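Local coordinates for 2-dehydropantoate 2-reductase (Bacillus subtilis, PDB 3EGO), which probably catalyses the NADPH-dependent reduction of ketopantoate to pantoic acid in the pathway to pantothenate, at residues I5-G10 with L70-V75; E35-I40 with C58-S63; L98-G103 with T179-V184; R221-E226 with G266-E271. One frame throughout, in Å; residues are numbered along the deposited sequence. Where two conformers were deposited one is given.

In the fold
Interactions 1 and 2 lie in the N-terminal Rossmann-type domain, and both involve strands of the same mixed sheet. They touch where Gln36 NE2 donates to Gly10 O at 2.9 Å. Gly9 and Gly10 belong to the probable NADP(+) site. Interaction 3 continues from interaction 1 through Leu98 N, 2.9 Å from Val73 O. It joins this domain to the helical C-terminal one and holds Asn100 and Lys181, the probable ligand-binding residue and proton donor. Interaction 4 joins the end of helix 206-223 to helix 261-274. Its centre is about 11 Å from that of interaction 3, and Leu182 touches both Leu223 and Leu268. The centres of interactions 2 and 4 are about 38 Å apart, on opposite sides of the chain's centre.

Interaction 1: residues I5-G10 with L70-V75; sequences IGIIGG and LLVVTV
Leu70 pairs with Ile5 at the start of two parallel strands, 5-8 and 70-73, whose axes differ by 16°. Its carbonyl O accepts from Gly6 N at 2.9 Å and also receives a CA-H contact from Ile5. Leu71 lies beside Gly6. With no side chain there, Leu71 CD2 settles 3.7 Å from Gly6 CA and reaches Ile8 CD1 as well. Val72 turns both backbone polar groups to strand 5-8. Its N donates to Gly6 O, and its O accepts from Ile8 N at 2.7 Å. Its CB meets Ile7 CD1 at 4.1 Å, the two side chains pointing the same way. Its CG2 touches Ile5 CG2 on that face. On the other face Val73 CG2 lies 3.9 Å from Ile8 CG1. Thr74 ends the ladder with two bonds to one acceptor. Its N and its OG1 each donate to Ile8 O at 2.9 Å. OG1 stands between the backbone N and the carbonyl carbon (chi1 68°). The hydroxyl comes from above the carbonyl plane, 38° out of it. Val75 follows, its CG1 3.8 Å from Gly9 CA. Ile8 O is thus gripped twice just before the glycine-rich turn, which fits a Rossmann-type GxGxxG loop and probably binds NADP(+). The two hydrogen bonds tie the start of that loop to the end of strand 70-73.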
loop_
_atom_site.group_PDB
_atom_site.type_symbol
_atom_site.label_atom_id
_atom_site.label_comp_id
_atom_site.label_asym_id
_atom_site.label_seq_id
_atom_site.Cartn_x
_atom_site.Cartn_y
_atom_site.Cartn_z
ATOM N N ILE A 5 0.837 -33.646 26.668
ATOM C CA ILE A 5 1.230 -32.607 25.710
ATOM C C ILE A 5 0.497 -31.298 25.999
ATOM O O ILE A 5 -0.729 -31.286 26.125
ATOM C CB ILE A 5 0.921 -33.103 24.264
ATOM C CG1 ILE A 5 1.709 -34.380 24.007
ATOM C CG2 ILE A 5 1.198 -31.988 23.221
ATOM C CD1 ILE A 5 1.419 -35.055 22.613
ATOM N N GLY A 6 1.228 -30.209 26.129
ATOM C CA GLY A 6 0.569 -28.897 26.180
ATOM C C GLY A 6 0.624 -28.175 24.865
ATOM O O GLY A 6 1.677 -28.062 24.244
ATOM N N ILE A 7 -0.532 -27.716 24.394
ATOM C CA ILE A 7 -0.590 -26.937 23.158
ATOM C C ILE A 7 -0.627 -25.471 23.588
ATOM O O ILE A 7 -1.557 -25.066 24.253
ATOM C CB ILE A 7 -1.884 -27.265 22.349
ATOM C CG1 ILE A 7 -2.086 -28.803 22.156
ATOM C CG2 ILE A 7 -1.887 -26.461 21.039
ATOM C CD1 ILE A 7 -1.085 -29.420 21.281
ATOM N N ILE A 8 0.374 -24.678 23.230
ATOM C CA ILE A 8 0.370 -23.263 23.613
ATOM C C ILE A 8 -0.286 -22.478 22.496
ATOM O O ILE A 8 0.279 -22.339 21.393
ATOM C CB ILE A 8 1.777 -22.677 23.855
ATOM C CG1 ILE A 8 2.674 -23.630 24.677
ATOM C CG2 ILE A 8 1.667 -21.258 24.468
ATOM C CD1 ILE A 8 2.285 -23.789 26.105
ATOM N N GLY A 9 -1.485 -21.976 22.773
ATOM C CA GLY A 9 -2.238 -21.238 21.737
ATOM C C GLY A 9 -3.551 -21.914 21.416
ATOM O O GLY A 9 -3.586 -23.128 21.146
ATOM N N GLY A 10 -4.640 -21.140 21.420
ATOM C CA GLY A 10 -5.944 -21.712 21.144
ATOM C C GLY A 10 -6.556 -21.224 19.833
ATOM O O GLY A 10 -7.769 -21.156 19.722
ATOM N N LEU A 70 5.694 -32.828 26.048
ATOM C CA LEU A 70 5.970 -31.994 24.890
ATOM C C LEU A 70 5.126 -30.723 24.980
ATOM O O LEU A 70 3.980 -30.754 25.454
ATOM C CB LEU A 70 5.640 -32.775 23.609
ATOM C CG LEU A 70 5.643 -32.088 22.236
ATOM C CD1 LEU A 70 6.998 -31.590 21.751
ATOM C CD2 LEU A 70 5.047 -33.052 21.190
ATOM N N LEU A 71 5.712 -29.614 24.564
ATOM C CA LEU A 71 4.960 -28.391 24.339
ATOM C C LEU A 71 4.990 -28.035 22.869
ATOM O O LEU A 71 6.041 -28.056 22.233
ATOM C CB LEU A 71 5.545 -27.230 25.132
ATOM C CG LEU A 71 5.356 -27.412 26.637
ATOM C CD1 LEU A 71 6.144 -26.320 27.395
ATOM C CD2 LEU A 71 3.896 -27.374 26.965
ATOM N N VAL A 72 3.824 -27.685 22.340
ATOM C CA VAL A 72 3.709 -27.362 20.939
ATOM C C VAL A 72 3.266 -25.931 20.905
ATOM O O VAL A 72 2.201 -25.616 21.429
ATOM C CB VAL A 72 2.678 -28.233 20.218
ATOM C CG1 VAL A 72 2.564 -27.754 18.739
ATOM C CG2 VAL A 72 3.018 -29.747 20.296
ATOM N N VAL A 73 4.087 -25.065 20.330
ATOM C CA VAL A 73 3.862 -23.615 20.374
ATOM C C VAL A 73 3.291 -23.132 19.053
ATOM O O VAL A 73 3.922 -23.256 18.007
ATOM C CB VAL A 73 5.166 -22.836 20.719
ATOM C CG1 VAL A 73 4.939 -21.274 20.577
ATOM C CG2 VAL A 73 5.640 -23.197 22.133
ATOM N N THR A 74 2.078 -22.580 19.108
ATOM C CA THR A 74 1.325 -22.261 17.906
ATOM C C THR A 74 0.913 -20.770 17.849
ATOM O O THR A 74 0.221 -20.367 16.900
ATOM C CB THR A 74 0.042 -23.160 17.789
ATOM O OG1 THR A 74 -0.876 -22.806 18.827
ATOM C CG2 THR A 74 0.374 -24.627 17.988
ATOM N N VAL A 75 1.343 -19.966 18.829
ATOM C CA VAL A 75 0.906 -18.556 18.932
ATOM C C VAL A 75 1.554 -17.641 17.918
ATOM O O VAL A 75 2.628 -17.924 17.416
ATOM C CB VAL A 75 1.154 -17.925 20.334
ATOM C CG1 VAL A 75 0.591 -18.792 21.428
ATOM C CG2 VAL A 75 2.645 -17.599 20.543
#

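Interaction 2: residues E35-I40 with C58-S63; sequences EQAAAI and CSADTS
Ala37 and Ala60, with CA atoms 4.8 Å apart, mark where helix 35-40 passes strand 59-61, the axes 6.9 Å apart and nearly antiparallel at 166°. The two methyl groups meet, Ala37 CB to Ala60 CB at 3.8 Å. Ala60 CB also lies 3.3 Å from Ala37 O, so the strand sits close against the helix backbone. The same Ala37 CB also lies 4.1 Å from Thr62 CG2. One turn on, Ile40 uses its CG2 branch. That methyl is anti to the backbone N and lies 3.8 Å from Cys58 CB, with Ala60 CB a little farther away. A water links the backbones. It donates to Ile40 O and accepts from Cys58 N, each at 3.0 Å. At the end of the strand, Asp61 OD2 accepts from Thr62 N at 2.8 Å and from Ser63 N, the second bond forming an Asx turn. Helix 34-43, which follows strand 26-30, packs here on strand 52-61, as helices flank a Rossmann-type sheet. Gln41 OE1, from the same helix, accepts from Ala60 N. Strand 26-30 pairs through Ser59 and Asp61, and its Val29 packs on Ile40. Helix 12-22 adds Leu15 against Ile40 and Ala18 against Cys58.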
loop_
_atom_site.group_PDB
_atom_site.type_symbol
_atom_site.label_atom_id
_atom_site.label_comp_id
_atom_site.label_asym_id
_atom_site.label_seq_id
_atom_site.Cartn_x
_atom_site.Cartn_y
_atom_site.Cartn_z
ATOM N N GLU A 35 -11.760 -17.499 29.487
ATOM C CA GLU A 35 -13.072 -17.879 28.950
ATOM C C GLU A 35 -12.942 -18.989 27.922
ATOM O O GLU A 35 -13.822 -19.860 27.796
ATOM C CB GLU A 35 -13.721 -16.682 28.282
ATOM C CG GLU A 35 -12.696 -15.795 27.644
ATOM C CD GLU A 35 -13.289 -14.917 26.570
ATOM O OE1 GLU A 35 -14.536 -14.684 26.612
ATOM O OE2 GLU A 35 -12.508 -14.476 25.691
ATOM N N GLN A 36 -11.867 -18.946 27.138
ATOM C CA GLN A 36 -11.672 -20.079 26.241
ATOM C C GLN A 36 -11.264 -21.306 27.022
ATOM O O GLN A 36 -11.776 -22.368 26.792
ATOM C CB GLN A 36 -10.601 -19.780 25.221
ATOM C CG GLN A 36 -10.364 -21.013 24.308
ATOM C CD GLN A 36 -9.399 -20.677 23.182
ATOM O OE1 GLN A 36 -8.527 -19.828 23.329
ATOM N NE2 GLN A 36 -9.568 -21.333 22.051
ATOM N N ALA A 37 -10.296 -21.165 27.930
ATOM C CA ALA A 37 -9.863 -22.287 28.740
ATOM C C ALA A 37 -11.041 -22.931 29.454
ATOM O O ALA A 37 -11.149 -24.157 29.509
ATOM C CB ALA A 37 -8.748 -21.858 29.722
ATOM N N ALA A 38 -11.952 -22.103 29.978
ATOM C CA ALA A 38 -13.123 -22.615 30.680
ATOM C C ALA A 38 -14.028 -23.345 29.723
ATOM O O ALA A 38 -14.593 -24.376 30.056
ATOM C CB ALA A 38 -13.912 -21.464 31.375
ATOM N N ALA A 39 -14.188 -22.793 28.530
ATOM C CA ALA A 39 -15.119 -23.381 27.562
ATOM C C ALA A 39 -14.645 -24.723 26.989
ATOM O O ALA A 39 -15.471 -25.587 26.651
ATOM C CB ALA A 39 -15.418 -22.393 26.441
ATOM N N ILE A 40 -13.330 -24.873 26.825
ATOM C CA ILE A 40 -12.742 -26.151 26.349
ATOM C C ILE A 40 -12.881 -27.216 27.441
ATOM O O ILE A 40 -13.355 -28.327 27.191
ATOM C CB ILE A 40 -11.244 -25.993 25.997
ATOM C CG1 ILE A 40 -11.077 -25.243 24.649
ATOM C CG2 ILE A 40 -10.557 -27.375 25.971
ATOM C CD1 ILE A 40 -9.650 -24.602 24.424
ATOM N N CYS A 58 -10.506 -32.376 26.418
ATOM C CA CYS A 58 -9.177 -31.774 26.485
ATOM C C CYS A 58 -9.124 -30.951 27.772
ATOM O O CYS A 58 -10.133 -30.369 28.135
ATOM C CB CYS A 58 -9.051 -30.835 25.263
ATOM S SG CYS A 58 -7.477 -30.119 24.923
ATOM N N SER A 59 -7.963 -30.844 28.414
ATOM C CA SER A 59 -7.823 -29.882 29.518
ATOM C C SER A 59 -7.399 -28.536 28.948
ATOM O O SER A 59 -6.999 -28.444 27.778
ATOM C CB SER A 59 -6.818 -30.360 30.577
ATOM O OG SER A 59 -7.140 -31.677 30.979
ATOM N N ALA A 60 -7.502 -27.487 29.760
ATOM C CA ALA A 60 -7.105 -26.159 29.342
ATOM C C ALA A 60 -6.612 -25.330 30.535
ATOM O O ALA A 60 -6.923 -25.631 31.691
ATOM C CB ALA A 60 -8.244 -25.470 28.619
ATOM N N ASP A 61 -5.843 -24.298 30.264
ATOM C CA ASP A 61 -5.270 -23.493 31.321
ATOM C C ASP A 61 -4.821 -22.196 30.691
ATOM O O ASP A 61 -4.786 -22.090 29.468
ATOM C CB ASP A 61 -4.064 -24.209 31.924
ATOM C CG ASP A 61 -3.906 -23.946 33.410
ATOM O OD1 ASP A 61 -3.790 -24.952 34.156
ATOM O OD2 ASP A 61 -3.896 -22.749 33.815
ATOM N N THR A 62 -4.463 -21.214 31.528
ATOM C CA THR A 62 -4.055 -19.916 31.048
ATOM C C THR A 62 -2.582 -19.769 31.369
ATOM O O THR A 62 -1.953 -18.771 31.071
ATOM C CB THR A 62 -4.902 -18.796 31.696
ATOM O OG1 THR A 62 -5.000 -19.034 33.096
ATOM C CG2 THR A 62 -6.325 -18.812 31.126
ATOM N N SER A 63 -2.026 -20.817 31.947
ATOM C CA SER A 63 -0.605 -20.813 32.213
ATOM C C SER A 63 -0.042 -22.216 32.082
ATOM O O SER A 63 -0.766 -23.207 32.167
ATOM C CB SER A 63 -0.350 -20.238 33.609
ATOM O OG SER A 63 -1.024 -21.051 34.563
HETATM O O HOH W 1 -12.930 -31.208 27.731
#

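Interaction 3: residues L98-G103 with T179-V184; sequences LQNGMG and TGKLIV
Met102 and Leu182 make the main apolar contact between the 98-103 loop and helix 179-184. Met102 CG lies 3.7 Å from Leu182 CD1, and Met102 CB is nearly as close to the same methyl. The methionine chain runs on across the helix. Its SD meets Thr179 CG2 at 3.8 Å, and the chain bends at chi3 (78°), which brings CE to the same threonine methyl. Leu182 CB also lies near the sulfur. Gly101 adds its backbone, with CA 4.0 Å from Leu182 CD1; its positive phi of 81° turns the loop here.

The second contact is looser, a van der Waals approach of Asn100 OD1 to Lys181 CE at 3.9 Å, with the two side chains crossing at a slant. The lysine chain is extended until its last torsion, where it bends toward NZ.

A second shell fixes these groups: Lys181 NZ is hydrogen-bonded to Asn185 OD1, and Asn100 ND2 to Glu260 OE2. Lys181 is the probable proton donor, and Asn100, Asn185 and Glu260 probably bind substrate or NADP(+), so the contact lines part of the probable active site between the two domains. Helix 261-274 closes over the apolar half, with Tyr267 on Met102 and Leu268 on Leu182, while Leu223 of helix 206-223 touches both Thr179 and Leu182.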
loop_
_atom_site.group_PDB
_atom_site.type_symbol
_atom_site.label_atom_id
_atom_site.label_comp_id
_atom_site.label_asym_id
_atom_site.label_seq_id
_atom_site.Cartn_x
_atom_site.Cartn_y
_atom_site.Cartn_z
ATOM N N LEU A 98 5.740 -24.178 15.994
ATOM C CA LEU A 98 5.084 -24.332 14.721
ATOM C C LEU A 98 4.652 -22.993 14.130
ATOM O O LEU A 98 3.846 -22.964 13.201
ATOM C CB LEU A 98 3.869 -25.265 14.846
ATOM C CG LEU A 98 4.154 -26.730 15.134
ATOM C CD1 LEU A 98 2.819 -27.455 15.148
ATOM C CD2 LEU A 98 5.072 -27.310 14.040
ATOM N N GLN A 99 5.260 -21.930 14.640
ATOM C CA GLN A 99 5.095 -20.541 14.205
ATOM C C GLN A 99 5.226 -20.296 12.717
ATOM O O GLN A 99 6.056 -20.890 12.055
ATOM C CB GLN A 99 6.137 -19.674 14.910
ATOM C CG GLN A 99 6.222 -19.918 16.420
ATOM C CD GLN A 99 5.074 -19.256 17.127
ATOM O OE1 GLN A 99 4.156 -19.933 17.617
ATOM N NE2 GLN A 99 5.085 -17.914 17.158
ATOM N N ASN A 100 4.406 -19.384 12.199
ATOM C CA ASN A 100 4.541 -18.936 10.812
ATOM C C ASN A 100 5.672 -17.929 10.748
ATOM O O ASN A 100 5.904 -17.198 11.715
ATOM C CB ASN A 100 3.254 -18.276 10.308
ATOM C CG ASN A 100 2.113 -19.258 10.165
ATOM O OD1 ASN A 100 2.308 -20.408 9.767
ATOM N ND2 ASN A 100 0.893 -18.797 10.473
ATOM N N GLY A 101 6.379 -17.891 9.623
ATOM C CA GLY A 101 7.517 -16.996 9.507
ATOM C C GLY A 101 8.754 -17.587 10.155
ATOM O O GLY A 101 8.746 -18.750 10.560
ATOM N N MET A 102 9.814 -16.784 10.239
ATOM C CA MET A 102 11.096 -17.233 10.781
ATOM C C MET A 102 11.674 -16.257 11.797
ATOM O O MET A 102 12.797 -16.444 12.233
ATOM C CB MET A 102 12.114 -17.513 9.648
ATOM C CG MET A 102 11.874 -18.844 8.855
ATOM S SD MET A 102 12.995 -19.233 7.459
ATOM C CE MET A 102 14.381 -19.808 8.455
ATOM N N GLY A 103 10.899 -15.248 12.215
ATOM C CA GLY A 103 11.348 -14.292 13.241
ATOM C C GLY A 103 11.714 -14.973 14.555
ATOM O O GLY A 103 12.569 -14.484 15.311
ATOM N N THR A 179 12.640 -22.368 5.255
ATOM C CA THR A 179 12.864 -21.360 4.226
ATOM C C THR A 179 12.034 -21.738 3.057
ATOM O O THR A 179 11.603 -20.896 2.315
ATOM C CB THR A 179 14.350 -21.286 3.740
ATOM O OG1 THR A 179 14.763 -22.575 3.238
ATOM C CG2 THR A 179 15.236 -20.827 4.854
ATOM N N GLY A 180 11.786 -23.025 2.887
ATOM C CA GLY A 180 11.044 -23.456 1.712
ATOM C C GLY A 180 9.612 -22.974 1.754
ATOM O O GLY A 180 8.960 -22.792 0.727
ATOM N N LYS A 181 9.095 -22.792 2.957
ATOM C CA LYS A 181 7.743 -22.246 3.108
ATOM C C LYS A 181 7.821 -20.705 3.138
ATOM O O LYS A 181 6.952 -20.021 2.612
ATOM C CB LYS A 181 7.116 -22.798 4.391
ATOM C CG LYS A 181 5.712 -22.226 4.739
ATOM C CD LYS A 181 5.062 -22.988 5.919
ATOM C CE LYS A 181 4.074 -22.091 6.674
ATOM N NZ LYS A 181 3.159 -21.387 5.723
ATOM N N LEU A 182 8.867 -20.170 3.760
ATOM C CA LEU A 182 9.012 -18.708 3.856
ATOM C C LEU A 182 9.117 -18.041 2.482
ATOM O O LEU A 182 8.457 -17.024 2.247
ATOM C CB LEU A 182 10.206 -18.323 4.757
ATOM C CG LEU A 182 10.210 -16.815 5.079
ATOM C CD1 LEU A 182 10.122 -16.547 6.559
ATOM C CD2 LEU A 182 11.420 -16.175 4.497
ATOM N N ILE A 183 9.898 -18.614 1.553
ATOM C CA ILE A 183 10.055 -17.971 0.240
ATOM C C ILE A 183 8.710 -17.762 -0.389
ATOM O O ILE A 183 8.412 -16.697 -0.914
ATOM C CB ILE A 183 10.991 -18.711 -0.759
ATOM C CG1 ILE A 183 11.206 -17.848 -2.014
ATOM C CG2 ILE A 183 10.411 -20.056 -1.203
ATOM C CD1 ILE A 183 11.827 -16.438 -1.755
ATOM N N VAL A 184 7.859 -18.772 -0.296
ATOM C CA VAL A 184 6.505 -18.646 -0.788
ATOM C C VAL A 184 5.685 -17.522 -0.091
ATOM O O VAL A 184 5.134 -16.662 -0.762
ATOM C CB VAL A 184 5.762 -19.996 -0.643
ATOM C CG1 VAL A 184 4.304 -19.812 -0.885
ATOM C CG2 VAL A 184 6.363 -21.041 -1.615
#

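Interaction 4: residues R221-E226 with G266-E271; sequences RILKLE and GYLLKE
Leu223 packs on Leu268 and Tyr267, joining the end of helix 206-223 to helix 261-274. From Leu223 CB the chain leads to CG, which lies anti to the carbonyl carbon (chi1 -64°). CG meets Leu268 CD2 at 3.7 Å. The branches then part. CD1 stays near the same methyl at 4.0 Å. CD2 also touches it, and in addition reaches Tyr267 CE2 at 3.9 Å. That approach is at the edge of the phenol ring, in its plane, and so uses no ring face. The two leucine side chains cross at about a right angle, with the single methyl of Leu268 set against CG and both branches of Leu223.

Ile222 extends the contact one residue back. Its CG2, anti to the backbone N, makes the closest contacts; CD1 also nears Leu268 O. CG2 lies 3.5 Å from Glu271 CB and 3.7 Å from Leu268 O. It also meets Leu268 CD2, so Leu268 CD2 meets both Ile222 and Leu223. Glu271 CG lies 3.8 Å above one face of the Tyr267 ring, toward the rim. The carboxylate OE2 of Glu271 is hydrogen-bonded to His106 NE2, and the His106 ring stacks on Tyr267.

The helix ends just after this packing. Lys224, with positive phi (56°), is the C-prime residue of a Schellman motif, in which Leu225 N pairs with Cys220 O. Leu282 of helix 280-291 packs on Ile222. A buried helix-to-helix contact of this kind, without strands, belongs to the all-helical C-terminal domain of the ketopantoate reductase family.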
loop_
_atom_site.group_PDB
_atom_site.type_symbol
_atom_site.label_atom_id
_atom_site.label_comp_id
_atom_site.label_asym_id
_atom_site.label_seq_id
_atom_site.Cartn_x
_atom_site.Cartn_y
_atom_site.Cartn_z
ATOM N N ARG A 221 18.191 -14.673 -2.566
ATOM C CA ARG A 221 19.582 -14.414 -2.181
ATOM C C ARG A 221 19.822 -14.303 -0.675
ATOM O O ARG A 221 20.809 -14.853 -0.156
ATOM C CB ARG A 221 20.138 -13.182 -2.893
ATOM C CG ARG A 221 21.580 -12.847 -2.509
ATOM C CD ARG A 221 22.559 -14.045 -2.762
ATOM N NE ARG A 221 23.903 -13.751 -2.249
ATOM C CZ ARG A 221 24.270 -13.931 -0.984
ATOM N NH1 ARG A 221 23.408 -14.443 -0.104
ATOM N NH2 ARG A 221 25.498 -13.610 -0.590
ATOM N N ILE A 222 18.949 -13.597 0.046
ATOM C CA ILE A 222 19.110 -13.433 1.486
ATOM C C ILE A 222 19.092 -14.807 2.184
ATOM O O ILE A 222 19.866 -15.069 3.126
ATOM C CB ILE A 222 17.951 -12.550 2.079
ATOM C CG1 ILE A 222 18.102 -11.079 1.647
ATOM C CG2 ILE A 222 17.911 -12.631 3.569
ATOM C CD1 ILE A 222 16.750 -10.290 1.645
ATOM N N LEU A 223 18.210 -15.684 1.715
ATOM C CA LEU A 223 18.064 -17.018 2.327
ATOM C C LEU A 223 19.100 -18.025 1.816
ATOM O O LEU A 223 19.230 -19.142 2.386
ATOM C CB LEU A 223 16.660 -17.580 2.052
ATOM C CG LEU A 223 15.509 -16.795 2.672
ATOM C CD1 LEU A 223 14.195 -17.223 2.034
ATOM C CD2 LEU A 223 15.457 -16.895 4.217
ATOM N N LYS A 224 19.781 -17.667 0.722
ATOM C CA LYS A 224 20.741 -18.557 0.073
ATOM C C LYS A 224 20.096 -19.894 -0.312
ATOM O O LYS A 224 20.592 -20.969 0.041
ATOM C CB LYS A 224 21.922 -18.788 1.018
ATOM C CG LYS A 224 22.756 -17.548 1.270
ATOM C CD LYS A 224 23.631 -17.712 2.494
ATOM C CE LYS A 224 24.645 -16.598 2.585
ATOM N NZ LYS A 224 25.451 -16.705 3.839
ATOM N N LEU A 225 18.983 -19.823 -1.026
ATOM C CA LEU A 225 18.243 -21.015 -1.401
ATOM C C LEU A 225 19.020 -21.862 -2.390
ATOM O O LEU A 225 19.499 -21.353 -3.408
ATOM C CB LEU A 225 16.908 -20.626 -2.022
ATOM C CG LEU A 225 15.967 -19.914 -1.051
ATOM C CD1 LEU A 225 14.610 -19.779 -1.693
ATOM C CD2 LEU A 225 15.891 -20.677 0.267
ATOM N N GLU A 226 19.104 -23.159 -2.101
ATOM C CA GLU A 226 19.787 -24.108 -2.970
ATOM C C GLU A 226 19.354 -23.939 -4.425
ATOM O O GLU A 226 20.077 -23.356 -5.229
ATOM C CB GLU A 226 19.545 -25.550 -2.487
ATOM N N GLY A 266 10.308 -9.018 8.306
ATOM C CA GLY A 266 11.259 -8.444 9.265
ATOM C C GLY A 266 12.455 -9.358 9.476
ATOM O O GLY A 266 13.591 -8.909 9.760
ATOM N N TYR A 267 12.213 -10.649 9.327
ATOM C CA TYR A 267 13.327 -11.606 9.422
ATOM C C TYR A 267 14.288 -11.539 8.220
ATOM O O TYR A 267 15.520 -11.568 8.384
ATOM C CB TYR A 267 12.784 -13.017 9.625
ATOM C CG TYR A 267 13.790 -14.088 9.331
ATOM C CD1 TYR A 267 14.600 -14.595 10.332
ATOM C CD2 TYR A 267 13.898 -14.614 8.067
ATOM C CE1 TYR A 267 15.524 -15.595 10.072
ATOM C CE2 TYR A 267 14.811 -15.618 7.792
ATOM C CZ TYR A 267 15.629 -16.091 8.799
ATOM O OH TYR A 267 16.562 -17.090 8.545
ATOM N N LEU A 268 13.729 -11.482 7.011
ATOM C CA LEU A 268 14.500 -11.262 5.809
ATOM C C LEU A 268 15.292 -9.939 5.907
ATOM O O LEU A 268 16.464 -9.878 5.518
ATOM C CB LEU A 268 13.584 -11.240 4.595
ATOM C CG LEU A 268 13.037 -12.633 4.229
ATOM C CD1 LEU A 268 11.882 -12.541 3.269
ATOM C CD2 LEU A 268 14.131 -13.499 3.598
ATOM N N LEU A 269 14.665 -8.899 6.447
ATOM C CA LEU A 269 15.363 -7.599 6.553
ATOM C C LEU A 269 16.586 -7.711 7.468
ATOM O O LEU A 269 17.661 -7.224 7.115
ATOM C CB LEU A 269 14.423 -6.492 7.012
ATOM C CG LEU A 269 13.262 -6.239 6.014
ATOM C CD1 LEU A 269 12.391 -5.090 6.521
ATOM C CD2 LEU A 269 13.739 -5.940 4.610
ATOM N N LYS A 270 16.418 -8.359 8.617
ATOM C CA LYS A 270 17.520 -8.559 9.561
ATOM C C LYS A 270 18.625 -9.354 8.922
ATOM O O LYS A 270 19.804 -9.051 9.101
ATOM C CB LYS A 270 17.040 -9.252 10.827
ATOM C CG LYS A 270 16.230 -8.320 11.712
ATOM C CD LYS A 270 15.412 -9.077 12.723
ATOM C CE LYS A 270 15.104 -8.182 13.902
ATOM N NZ LYS A 270 14.563 -8.973 15.043
ATOM N N GLU A 271 18.243 -10.360 8.146
ATOM C CA GLU A 271 19.231 -11.180 7.442
ATOM C C GLU A 271 19.949 -10.473 6.289
ATOM O O GLU A 271 21.152 -10.704 6.075
ATOM C CB GLU A 271 18.595 -12.496 6.971
ATOM C CG GLU A 271 18.290 -13.430 8.109
ATOM C CD GLU A 271 19.560 -13.998 8.700
ATOM O OE1 GLU A 271 20.427 -14.397 7.900
ATOM O OE2 GLU A 271 19.686 -14.020 9.939
#